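PDB 2RCC: ribonucleoside-diphosphate reductase subunit beta from Bacillus halodurans C-125, which probably serves as the iron-binding small subunit of a class I ribonucleotide reductase, the enzyme that makes deoxyribonucleotides from ribonucleotides for DNA synthesis. Local coordinates for residues W40-L44 against Y225-N229; M60-A64 against Y128-L133; I160-E164 against S178-D182; L188-G193 against A257-E261. Residues are numbered along the deposited sequence.

Contact 1: W40-L44 against Y225-N229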
loop_
_atom_site.group_PDB
_atom_site.type_symbol
_atom_site.label_atom_id
_atom_site.label_comp_id
_atom_site.label_asym_id
_atom_site.label_seq_id
_atom_site.Cartn_x
_atom_site.Cartn_y
_atom_site.Cartn_z
ATOM N N TRP A 40 4.101 0.057 18.845
ATOM C CA TRP A 40 4.882 -0.722 17.892
ATOM C C TRP A 40 4.581 -0.423 16.413
ATOM O O TRP A 40 5.354 -0.863 15.553
ATOM C CB TRP A 40 4.689 -2.237 18.112
ATOM C CG TRP A 40 3.307 -2.726 18.204
ATOM C CD1 TRP A 40 2.648 -2.960 19.334
ATOM C CD2 TRP A 40 2.403 -3.077 17.132
ATOM N NE1 TRP A 40 1.399 -3.413 19.081
ATOM C CE2 TRP A 40 1.215 -3.511 17.734
ATOM C CE3 TRP A 40 2.474 -3.040 15.732
ATOM C CZ2 TRP A 40 0.094 -3.907 16.997
ATOM C CZ3 TRP A 40 1.370 -3.442 14.994
ATOM C CH2 TRP A 40 0.188 -3.857 15.625
ATOM N N ALA A 41 3.513 0.333 16.113
ATOM C CA ALA A 41 3.124 0.564 14.704
ATOM C C ALA A 41 4.106 1.445 13.962
ATOM O O ALA A 41 4.466 1.102 12.855
ATOM C CB ALA A 41 1.688 1.150 14.576
ATOM N N TYR A 42 4.573 2.537 14.559
ATOM C CA TYR A 42 5.481 3.471 13.850
ATOM C C TYR A 42 6.854 2.862 13.679
ATOM O O TYR A 42 7.420 2.989 12.593
ATOM C CB TYR A 42 5.535 4.873 14.492
ATOM C CG TYR A 42 6.059 6.050 13.659
ATOM C CD1 TYR A 42 6.154 6.024 12.244
ATOM C CD2 TYR A 42 6.313 7.264 14.279
ATOM C CE1 TYR A 42 6.598 7.171 11.507
ATOM C CE2 TYR A 42 6.717 8.407 13.546
ATOM C CZ TYR A 42 6.877 8.362 12.177
ATOM O OH TYR A 42 7.263 9.535 11.509
ATOM N N PRO A 43 7.414 2.253 14.745
ATOM C CA PRO A 43 8.641 1.493 14.555
ATOM C C PRO A 43 8.558 0.408 13.475
ATOM O O PRO A 43 9.514 0.224 12.735
ATOM C CB PRO A 43 8.874 0.873 15.924
ATOM C CG PRO A 43 8.218 1.745 16.855
ATOM C CD PRO A 43 7.063 2.318 16.182
ATOM N N LEU A 44 7.439 -0.310 13.379
ATOM C CA LEU A 44 7.264 -1.301 12.311
ATOM C C LEU A 44 7.266 -0.648 10.916
ATOM O O LEU A 44 7.958 -1.095 10.003
ATOM C CB LEU A 44 5.981 -2.110 12.547
ATOM C CG LEU A 44 5.615 -3.161 11.505
ATOM C CD1 LEU A 44 6.768 -4.153 11.221
ATOM C CD2 LEU A 44 4.384 -3.856 12.005
ATOM N N TYR A 225 4.938 -10.623 12.112
ATOM C CA TYR A 225 4.987 -9.832 13.327
ATOM C C TYR A 225 3.706 -8.963 13.434
ATOM O O TYR A 225 3.072 -8.947 14.488
ATOM C CB TYR A 225 6.271 -8.989 13.359
ATOM C CG TYR A 225 6.380 -7.981 14.461
ATOM C CD1 TYR A 225 6.825 -8.333 15.738
ATOM C CD2 TYR A 225 6.066 -6.648 14.226
ATOM C CE1 TYR A 225 6.918 -7.388 16.740
ATOM C CE2 TYR A 225 6.144 -5.726 15.215
ATOM C CZ TYR A 225 6.572 -6.088 16.457
ATOM O OH TYR A 225 6.658 -5.091 17.387
ATOM N N LEU A 226 3.307 -8.318 12.343
ATOM C CA LEU A 226 2.087 -7.512 12.327
ATOM C C LEU A 226 0.851 -8.371 12.648
ATOM O O LEU A 226 0.038 -8.032 13.528
ATOM C CB LEU A 226 1.894 -6.842 10.971
ATOM C CG LEU A 226 0.615 -6.006 10.769
ATOM C CD1 LEU A 226 0.476 -4.933 11.817
ATOM C CD2 LEU A 226 0.572 -5.458 9.364
ATOM N N PHE A 227 0.698 -9.453 11.906
ATOM C CA PHE A 227 -0.471 -10.325 12.122
ATOM C C PHE A 227 -0.540 -10.962 13.514
ATOM O O PHE A 227 -1.621 -11.082 14.086
ATOM C CB PHE A 227 -0.550 -11.405 11.043
ATOM C CG PHE A 227 -0.704 -10.871 9.630
ATOM C CD1 PHE A 227 -1.714 -9.971 9.320
ATOM C CD2 PHE A 227 0.109 -11.369 8.583
ATOM C CE1 PHE A 227 -1.871 -9.515 8.009
ATOM C CE2 PHE A 227 -0.046 -10.913 7.289
ATOM C CZ PHE A 227 -1.022 -9.986 7.003
ATOM N N THR A 228 0.588 -11.407 14.054
ATOM C CA THR A 228 0.594 -11.994 15.396
ATOM C C THR A 228 0.302 -10.960 16.493
ATOM O O THR A 228 -0.354 -11.263 17.507
ATOM C CB THR A 228 1.877 -12.842 15.673
ATOM O OG1 THR A 228 3.035 -12.025 15.639
ATOM C CG2 THR A 228 2.031 -13.926 14.659
ATOM N N ASN A 229 0.762 -9.730 16.294
ATOM C CA ASN A 229 0.443 -8.630 17.188
ATOM C C ASN A 229 -1.056 -8.346 17.159
ATOM O O ASN A 229 -1.673 -8.227 18.212
ATOM C CB ASN A 229 1.207 -7.347 16.836
ATOM C CG ASN A 229 2.637 -7.301 17.374
ATOM O OD1 ASN A 229 3.093 -8.181 18.053
ATOM N ND2 ASN A 229 3.330 -6.228 17.071
HETATM O O HOH W 1 7.575 -2.699 16.196
#
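The start of helix 41-50 lies alongside the long helix 207-237, with the backbones well apart: the nearest CA pairs are W40 with N229 at 9.1 Å and L44 with L226 at 8.1 Å. Within 40-44, L44 N bonds to W40 O (3.1 Å), so W40 and L44 stand one turn apart and both point their CA-to-CB bonds at the long helix. N229 covers one face of the W40 indole, its ND2 3.3 Å from W40 CD2 and its CB 3.9 Å from the centroid of the six-membered ring, a CH-pi contact, while L226 CD1 meets the ring edge at W40 CZ3 (3.6 Å). Helix 207-237 belongs to the helical, ferritin-like fold of the small chain and carries the predicted iron ligands E220 and H223 just before this segment. One turn on from W40, L44 CD2 touches Y225 CD2 at 3.9 Å and L226 CB at 4.0 Å. One water bridges the segments, donating to W40 O (3.0 Å) and lying 2.8 Å from Y225 OH.

Contact 2: M60-A64 against Y128-L133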
loop_
_atom_site.group_PDB
_atom_site.type_symbol
_atom_site.label_atom_id
_atom_site.label_comp_id
_atom_site.label_asym_id
_atom_site.label_seq_id
_atom_site.Cartn_x
_atom_site.Cartn_y
_atom_site.Cartn_z
HETATM N N MSE A 60 20.908 -10.954 -12.712
HETATM C CA MSE A 60 20.680 -12.392 -12.869
HETATM C C MSE A 60 21.603 -13.127 -13.860
HETATM O O MSE A 60 21.396 -14.312 -14.110
HETATM C CB MSE A 60 19.209 -12.609 -13.256
HETATM C CG MSE A 60 18.199 -12.345 -12.116
HETATM SE SE MSE A 60 18.298 -13.656 -10.774
HETATM C CE MSE A 60 17.933 -15.230 -11.779
ATOM N N SER A 61 22.620 -12.442 -14.392
ATOM C CA SER A 61 23.517 -13.019 -15.400
ATOM C C SER A 61 24.225 -14.263 -14.977
ATOM O O SER A 61 24.290 -15.202 -15.763
ATOM C CB SER A 61 24.597 -12.019 -15.793
ATOM O OG SER A 61 23.995 -10.792 -16.108
ATOM N N HIS A 62 24.771 -14.259 -13.753
ATOM C CA HIS A 62 25.531 -15.408 -13.259
ATOM C C HIS A 62 24.580 -16.565 -13.000
ATOM O O HIS A 62 24.883 -17.680 -13.371
ATOM C CB HIS A 62 26.388 -15.080 -12.029
ATOM C CG HIS A 62 27.376 -16.156 -11.702
ATOM N ND1 HIS A 62 28.330 -16.583 -12.605
ATOM C CD2 HIS A 62 27.554 -16.901 -10.585
ATOM C CE1 HIS A 62 29.046 -17.552 -12.058
ATOM N NE2 HIS A 62 28.607 -17.752 -10.826
ATOM N N ASP A 63 23.441 -16.296 -12.360
ATOM C CA ASP A 63 22.421 -17.312 -12.205
ATOM C C ASP A 63 22.066 -17.914 -13.579
ATOM O O ASP A 63 21.988 -19.124 -13.708
ATOM C CB ASP A 63 21.148 -16.750 -11.525
ATOM C CG ASP A 63 21.270 -16.620 -10.017
ATOM O OD1 ASP A 63 22.344 -16.265 -9.506
ATOM O OD2 ASP A 63 20.249 -16.842 -9.317
ATOM N N ALA A 64 21.863 -17.061 -14.591
ATOM C CA ALA A 64 21.541 -17.489 -15.960
ATOM C C ALA A 64 22.594 -18.438 -16.526
ATOM O O ALA A 64 22.245 -19.468 -17.108
ATOM C CB ALA A 64 21.353 -16.250 -16.884
ATOM N N TYR A 128 10.420 -11.929 -12.683
ATOM C CA TYR A 128 11.752 -11.447 -13.060
ATOM C C TYR A 128 12.819 -12.572 -13.065
ATOM O O TYR A 128 13.667 -12.640 -13.971
ATOM C CB TYR A 128 12.118 -10.315 -12.093
ATOM C CG TYR A 128 13.446 -9.631 -12.262
ATOM C CD1 TYR A 128 13.557 -8.420 -12.971
ATOM C CD2 TYR A 128 14.576 -10.122 -11.625
ATOM C CE1 TYR A 128 14.789 -7.766 -13.087
ATOM C CE2 TYR A 128 15.815 -9.490 -11.744
ATOM C CZ TYR A 128 15.918 -8.313 -12.462
ATOM O OH TYR A 128 17.149 -7.667 -12.538
ATOM N N VAL A 129 12.786 -13.429 -12.049
ATOM C CA VAL A 129 13.671 -14.581 -11.971
ATOM C C VAL A 129 13.343 -15.541 -13.138
ATOM O O VAL A 129 14.222 -15.914 -13.911
ATOM C CB VAL A 129 13.558 -15.314 -10.602
ATOM C CG1 VAL A 129 14.291 -16.673 -10.612
ATOM C CG2 VAL A 129 14.079 -14.443 -9.463
ATOM N N LEU A 130 12.075 -15.909 -13.289
ATOM C CA LEU A 130 11.672 -16.845 -14.337
ATOM C C LEU A 130 12.025 -16.326 -15.767
ATOM O O LEU A 130 12.626 -17.060 -16.567
ATOM C CB LEU A 130 10.192 -17.180 -14.168
ATOM C CG LEU A 130 9.596 -18.319 -14.985
ATOM C CD1 LEU A 130 10.311 -19.615 -14.704
ATOM C CD2 LEU A 130 8.102 -18.440 -14.743
ATOM N N SER A 131 11.769 -15.048 -16.031
ATOM C CA SER A 131 12.041 -14.456 -17.333
ATOM C C SER A 131 13.535 -14.252 -17.614
ATOM O O SER A 131 13.915 -14.070 -18.758
ATOM C CB SER A 131 11.288 -13.133 -17.507
ATOM O OG SER A 131 11.727 -12.190 -16.565
ATOM N N SER A 132 14.378 -14.290 -16.588
ATOM C CA SER A 132 15.850 -14.190 -16.767
ATOM C C SER A 132 16.471 -15.550 -17.159
ATOM O O SER A 132 17.614 -15.619 -17.635
ATOM C CB SER A 132 16.535 -13.732 -15.466
ATOM O OG SER A 132 16.015 -12.505 -15.005
ATOM N N LEU A 133 15.727 -16.627 -16.920
ATOM C CA LEU A 133 16.210 -17.987 -17.068
ATOM C C LEU A 133 15.567 -18.831 -18.169
ATOM O O LEU A 133 16.253 -19.707 -18.698
ATOM C CB LEU A 133 16.004 -18.720 -15.721
ATOM C CG LEU A 133 16.696 -18.149 -14.492
ATOM C CD1 LEU A 133 16.363 -18.968 -13.241
ATOM C CD2 LEU A 133 18.167 -18.087 -14.734
#
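Apolar contact dominates here, and the selenomethionine M60 supplies most of it. From the N-cap position of the short helix 61-66 its side chain reaches the last turns of helix 106-133: CG lies 3.7 Å from Y128 CE2, and the terminal CE sits 4.1 Å from both V129 CG1 and L133 CD2. L133 then carries the contact on to A64, its CD2 being 3.6 Å from A64 CA and 4.3 Å from A64 CB. The backbones come close at this end, with the CA atoms of A64 and L133 5.5 Å apart. Helix 106-133 is one of the long helices of the ferritin-like fold; less than a turn before Y128 it bears Y126, the active-site tyrosine by similarity, and the V129 side chain is about 6 Å from that of Y126. Hydrogen bonds stay within each segment or lead out of the pair. S132 OG donates to Y128 O (2.6 Å); the same S132 OG lies 3.6 Å from M60 CG, in van der Waals contact only. Y128 OH bonds to I58 O, while the D63 carboxylate binds T209 OG1 and S208 N, tying helix 61-66 to the start of helix 207-237.

Contact 3: I160-E164 against S178-D182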
loop_
_atom_site.group_PDB
_atom_site.type_symbol
_atom_site.label_atom_id
_atom_site.label_comp_id
_atom_site.label_asym_id
_atom_site.label_seq_id
_atom_site.Cartn_x
_atom_site.Cartn_y
_atom_site.Cartn_z
ATOM N N ILE A 160 -9.390 -20.964 0.502
ATOM C CA ILE A 160 -10.673 -20.307 0.185
ATOM C C ILE A 160 -11.752 -20.604 1.224
ATOM O O ILE A 160 -12.383 -19.678 1.726
ATOM C CB ILE A 160 -11.239 -20.733 -1.192
ATOM C CG1 ILE A 160 -10.439 -20.111 -2.331
ATOM C CG2 ILE A 160 -12.686 -20.281 -1.352
ATOM C CD1 ILE A 160 -10.683 -20.808 -3.698
ATOM N N ASP A 161 -11.950 -21.885 1.538
ATOM C CA ASP A 161 -12.967 -22.312 2.529
ATOM C C ASP A 161 -12.803 -21.582 3.893
ATOM O O ASP A 161 -13.785 -21.158 4.492
ATOM C CB ASP A 161 -12.959 -23.842 2.700
ATOM N N GLY A 162 -11.562 -21.395 4.333
ATOM C CA GLY A 162 -11.270 -20.667 5.558
ATOM C C GLY A 162 -11.585 -19.179 5.462
ATOM O O GLY A 162 -12.249 -18.620 6.354
ATOM N N TYR A 163 -11.121 -18.529 4.395
ATOM C CA TYR A 163 -11.375 -17.081 4.214
ATOM C C TYR A 163 -12.838 -16.746 3.869
ATOM O O TYR A 163 -13.325 -15.684 4.254
ATOM C CB TYR A 163 -10.451 -16.440 3.172
ATOM C CG TYR A 163 -9.027 -16.129 3.593
ATOM C CD1 TYR A 163 -8.730 -15.030 4.419
ATOM C CD2 TYR A 163 -7.962 -16.881 3.101
ATOM C CE1 TYR A 163 -7.397 -14.720 4.765
ATOM C CE2 TYR A 163 -6.648 -16.588 3.442
ATOM C CZ TYR A 163 -6.368 -15.516 4.261
ATOM O OH TYR A 163 -5.050 -15.282 4.558
ATOM N N GLU A 164 -13.523 -17.631 3.145
ATOM C CA GLU A 164 -14.945 -17.434 2.797
ATOM C C GLU A 164 -15.886 -17.343 3.998
ATOM O O GLU A 164 -16.956 -16.743 3.906
ATOM C CB GLU A 164 -15.437 -18.539 1.861
ATOM C CG GLU A 164 -15.086 -18.281 0.411
ATOM C CD GLU A 164 -15.936 -17.169 -0.176
ATOM O OE1 GLU A 164 -17.155 -17.118 0.125
ATOM O OE2 GLU A 164 -15.392 -16.351 -0.944
ATOM N N SER A 178 -9.258 -15.504 10.055
ATOM C CA SER A 178 -8.617 -14.948 8.868
ATOM C C SER A 178 -7.164 -14.481 9.141
ATOM O O SER A 178 -6.278 -14.683 8.313
ATOM C CB SER A 178 -9.527 -13.829 8.323
ATOM O OG SER A 178 -8.891 -13.113 7.301
ATOM N N ILE A 179 -6.916 -13.849 10.291
ATOM C CA ILE A 179 -5.550 -13.466 10.743
ATOM C C ILE A 179 -4.657 -14.702 10.906
ATOM O O ILE A 179 -3.475 -14.673 10.545
ATOM C CB ILE A 179 -5.590 -12.681 12.104
ATOM C CG1 ILE A 179 -6.141 -11.273 11.899
ATOM C CG2 ILE A 179 -4.197 -12.603 12.781
ATOM C CD1 ILE A 179 -5.140 -10.305 11.205
ATOM N N VAL A 180 -5.212 -15.787 11.445
ATOM C CA VAL A 180 -4.440 -17.033 11.588
ATOM C C VAL A 180 -4.037 -17.568 10.217
ATOM O O VAL A 180 -2.885 -17.984 10.047
ATOM C CB VAL A 180 -5.170 -18.133 12.416
ATOM C CG1 VAL A 180 -4.353 -19.471 12.396
ATOM C CG2 VAL A 180 -5.408 -17.648 13.885
ATOM N N TYR A 181 -4.982 -17.581 9.264
ATOM C CA TYR A 181 -4.665 -18.023 7.906
ATOM C C TYR A 181 -3.595 -17.116 7.294
ATOM O O TYR A 181 -2.717 -17.621 6.606
ATOM C CB TYR A 181 -5.883 -18.086 6.991
ATOM C CG TYR A 181 -6.994 -18.965 7.482
ATOM C CD1 TYR A 181 -6.771 -20.280 7.881
ATOM C CD2 TYR A 181 -8.276 -18.487 7.529
ATOM C CE1 TYR A 181 -7.818 -21.081 8.336
ATOM C CE2 TYR A 181 -9.306 -19.262 7.965
ATOM C CZ TYR A 181 -9.085 -20.547 8.381
ATOM O OH TYR A 181 -10.173 -21.276 8.817
ATOM N N ASP A 182 -3.658 -15.806 7.549
ATOM C CA ASP A 182 -2.606 -14.845 7.078
ATOM C C ASP A 182 -1.185 -15.192 7.607
ATOM O O ASP A 182 -0.183 -15.076 6.881
ATOM C CB ASP A 182 -2.896 -13.392 7.481
ATOM C CG ASP A 182 -4.137 -12.772 6.826
ATOM O OD1 ASP A 182 -4.616 -13.247 5.778
ATOM O OD2 ASP A 182 -4.642 -11.749 7.392
HETATM O O HOH W 2 -12.315 -19.878 9.003
#
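Y163 lays its ring beside the Y181 side chain, the edge of Y181 turned toward the face of Y163 in an edge-to-face pair with centroids 5.6 Å apart and planes at 57°. Y181 CB adds an off-centre CH-pi contact, 4.2 Å from the Y163 centroid. The phenol then runs on to a very short hydrogen bond, Y163 OH to D182 OD1 at 2.4 Å, and S178 OG sits at the ring edge, 3.4 Å from Y163 CE1. Y181 packs in turn on G162, its CE2 3.4 Å from G162 C; a CB on G162 would clash with that ring. One water spans the pair, donating to G162 O (2.9 Å) and accepting from Y181 OH (2.6 Å). The two segments run roughly antiparallel, at 145° and 9.7 Å between axes, as consecutive helices of the ferritin-like bundle joined by a short connection. Helix 172-187 also packs on other helices: I179 and D182 on F227 of helix 207-237, V180 and Y181 on F249 of helix 244-268, and S178 and D182 on helix 95-100.

Contact 4: L188-G193 against A257-E261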
loop_
_atom_site.group_PDB
_atom_site.type_symbol
_atom_site.label_atom_id
_atom_site.label_comp_id
_atom_site.label_asym_id
_atom_site.label_seq_id
_atom_site.Cartn_x
_atom_site.Cartn_y
_atom_site.Cartn_z
ATOM N N LEU A 188 4.543 -19.894 6.839
ATOM C CA LEU A 188 4.719 -21.357 6.741
ATOM C C LEU A 188 4.612 -21.885 5.309
ATOM O O LEU A 188 5.505 -22.625 4.893
ATOM C CB LEU A 188 3.730 -22.057 7.675
ATOM C CG LEU A 188 3.716 -23.603 7.784
ATOM C CD1 LEU A 188 5.041 -24.176 8.170
ATOM C CD2 LEU A 188 2.682 -24.013 8.836
ATOM N N ASN A 189 3.558 -21.510 4.567
ATOM C CA ASN A 189 3.383 -21.916 3.160
ATOM C C ASN A 189 4.573 -21.570 2.319
ATOM O O ASN A 189 5.098 -20.491 2.438
ATOM C CB ASN A 189 2.141 -21.283 2.515
ATOM C CG ASN A 189 0.874 -21.899 3.019
ATOM O OD1 ASN A 189 0.898 -22.616 4.020
ATOM N ND2 ASN A 189 -0.229 -21.643 2.348
ATOM N N PHE A 190 5.005 -22.529 1.511
ATOM C CA PHE A 190 6.185 -22.423 0.656
ATOM C C PHE A 190 7.527 -22.262 1.364
ATOM O O PHE A 190 8.514 -22.142 0.684
ATOM C CB PHE A 190 6.008 -21.366 -0.456
ATOM C CG PHE A 190 4.811 -21.609 -1.297
ATOM C CD1 PHE A 190 4.694 -22.786 -2.024
ATOM C CD2 PHE A 190 3.775 -20.681 -1.345
ATOM C CE1 PHE A 190 3.561 -23.047 -2.770
ATOM C CE2 PHE A 190 2.656 -20.927 -2.096
ATOM C CZ PHE A 190 2.534 -22.106 -2.808
ATOM N N TYR A 191 7.596 -22.399 2.685
ATOM C CA TYR A 191 8.889 -22.362 3.362
ATOM C C TYR A 191 9.781 -23.518 2.921
ATOM O O TYR A 191 10.977 -23.323 2.934
ATOM C CB TYR A 191 8.756 -22.232 4.891
ATOM C CG TYR A 191 8.545 -20.768 5.313
ATOM C CD1 TYR A 191 7.597 -19.953 4.681
ATOM C CD2 TYR A 191 9.289 -20.202 6.351
ATOM C CE1 TYR A 191 7.409 -18.599 5.068
ATOM C CE2 TYR A 191 9.110 -18.851 6.730
ATOM C CZ TYR A 191 8.168 -18.062 6.095
ATOM O OH TYR A 191 7.985 -16.727 6.486
ATOM N N SER A 192 9.225 -24.690 2.526
ATOM C CA SER A 192 10.016 -25.791 1.925
ATOM C C SER A 192 10.660 -25.351 0.639
ATOM O O SER A 192 11.805 -25.703 0.336
ATOM C CB SER A 192 9.151 -26.990 1.536
ATOM O OG SER A 192 8.484 -27.522 2.641
ATOM N N GLY A 193 9.884 -24.607 -0.155
ATOM C CA GLY A 193 10.324 -24.110 -1.431
ATOM C C GLY A 193 11.393 -23.063 -1.282
ATOM O O GLY A 193 12.356 -23.092 -2.002
ATOM N N ALA A 257 -2.085 -27.147 8.095
ATOM C CA ALA A 257 -1.216 -26.379 7.253
ATOM C C ALA A 257 0.204 -27.012 7.129
ATOM O O ALA A 257 0.746 -27.071 6.040
ATOM C CB ALA A 257 -1.145 -24.954 7.774
ATOM N N ALA A 258 0.778 -27.452 8.239
ATOM C CA ALA A 258 2.063 -28.177 8.261
ATOM C C ALA A 258 1.989 -29.457 7.406
ATOM O O ALA A 258 2.894 -29.739 6.642
ATOM C CB ALA A 258 2.449 -28.530 9.682
ATOM N N ASP A 259 0.914 -30.227 7.551
ATOM C CA ASP A 259 0.689 -31.421 6.742
ATOM C C ASP A 259 0.593 -31.105 5.247
ATOM O O ASP A 259 1.168 -31.825 4.433
ATOM C CB ASP A 259 -0.596 -32.157 7.170
ATOM C CG ASP A 259 -0.487 -32.833 8.525
ATOM O OD1 ASP A 259 0.631 -32.991 9.037
ATOM O OD2 ASP A 259 -1.551 -33.207 9.092
ATOM N N LEU A 260 -0.124 -30.034 4.885
ATOM C CA LEU A 260 -0.245 -29.619 3.483
ATOM C C LEU A 260 1.101 -29.202 2.920
ATOM O O LEU A 260 1.407 -29.530 1.790
ATOM C CB LEU A 260 -1.266 -28.480 3.295
ATOM C CG LEU A 260 -2.738 -28.912 3.364
ATOM C CD1 LEU A 260 -3.679 -27.711 3.532
ATOM C CD2 LEU A 260 -3.111 -29.724 2.135
ATOM N N GLU A 261 1.899 -28.494 3.710
ATOM C CA GLU A 261 3.249 -28.094 3.268
ATOM C C GLU A 261 4.108 -29.325 3.007
ATOM O O GLU A 261 4.758 -29.397 1.978
ATOM C CB GLU A 261 3.886 -27.153 4.296
ATOM C CG GLU A 261 5.275 -26.611 3.931
ATOM C CD GLU A 261 5.325 -25.761 2.676
ATOM O OE1 GLU A 261 4.298 -25.281 2.176
ATOM O OE2 GLU A 261 6.431 -25.554 2.171
HETATM O O HOH W 3 0.057 -24.925 4.276
#
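A type II beta turn, L188 to Y191, breaks the path between helices 172-187 and 191-202 of this ferritin-like fold, and the E261 carboxylate from helix 244-268 receives hydrogen bonds from the turn and the first turn of helix 191-202. F190 N donates to OE1 of E261 at 2.9 Å, and S192 N donates to OE2 of E261 at 2.9 Å. S192 OG gives OE2 of E261 a further bond, also 2.9 Å. Y191 N is 3.4 Å from OE2 of E261 but at a poor angle, and its hydrogen goes instead to L188 O (3.0 Å), closing the turn. The charge on E261 is balanced from outside by R155, which makes a salt bridge to OE1 and also a cation-pi contact with the ring of F190. Y191 points its phenol the other way, toward E186 O and Q221, and its side chain lies about 3 Å from that of E220, an iron ligand by similarity. Apolar contact is slight, L188 CD2 resting 4.1 Å from A257 CB. A water donates to both N189 OD1, at 2.5 Å, and A257 O, at 2.9 Å.

In the fold
Helices 172-187 and 207-237, which carry the predicted iron ligands E186, E220 and H223, tie several of these contacts to the metal site. Contacts 1 and 3 touch directly: F227 O is 3.3 Å from I179 CG2, and F227 CE1 is 3.6 Å from D182 OD2, while the D182 side chain lies about 5 Å from that of E186. Contact 4 follows contact 3 along the chain, its nearest atoms about 6 Å away, and approaches the same ligands through Y191. Contacts 1 and 4 lie on opposite sides of the chain's centre. Contact 2 is more remote, its centre 34 Å from those of contacts 1 and 3 and 25 Å from that of contact 4, next to the predicted active-site Y126.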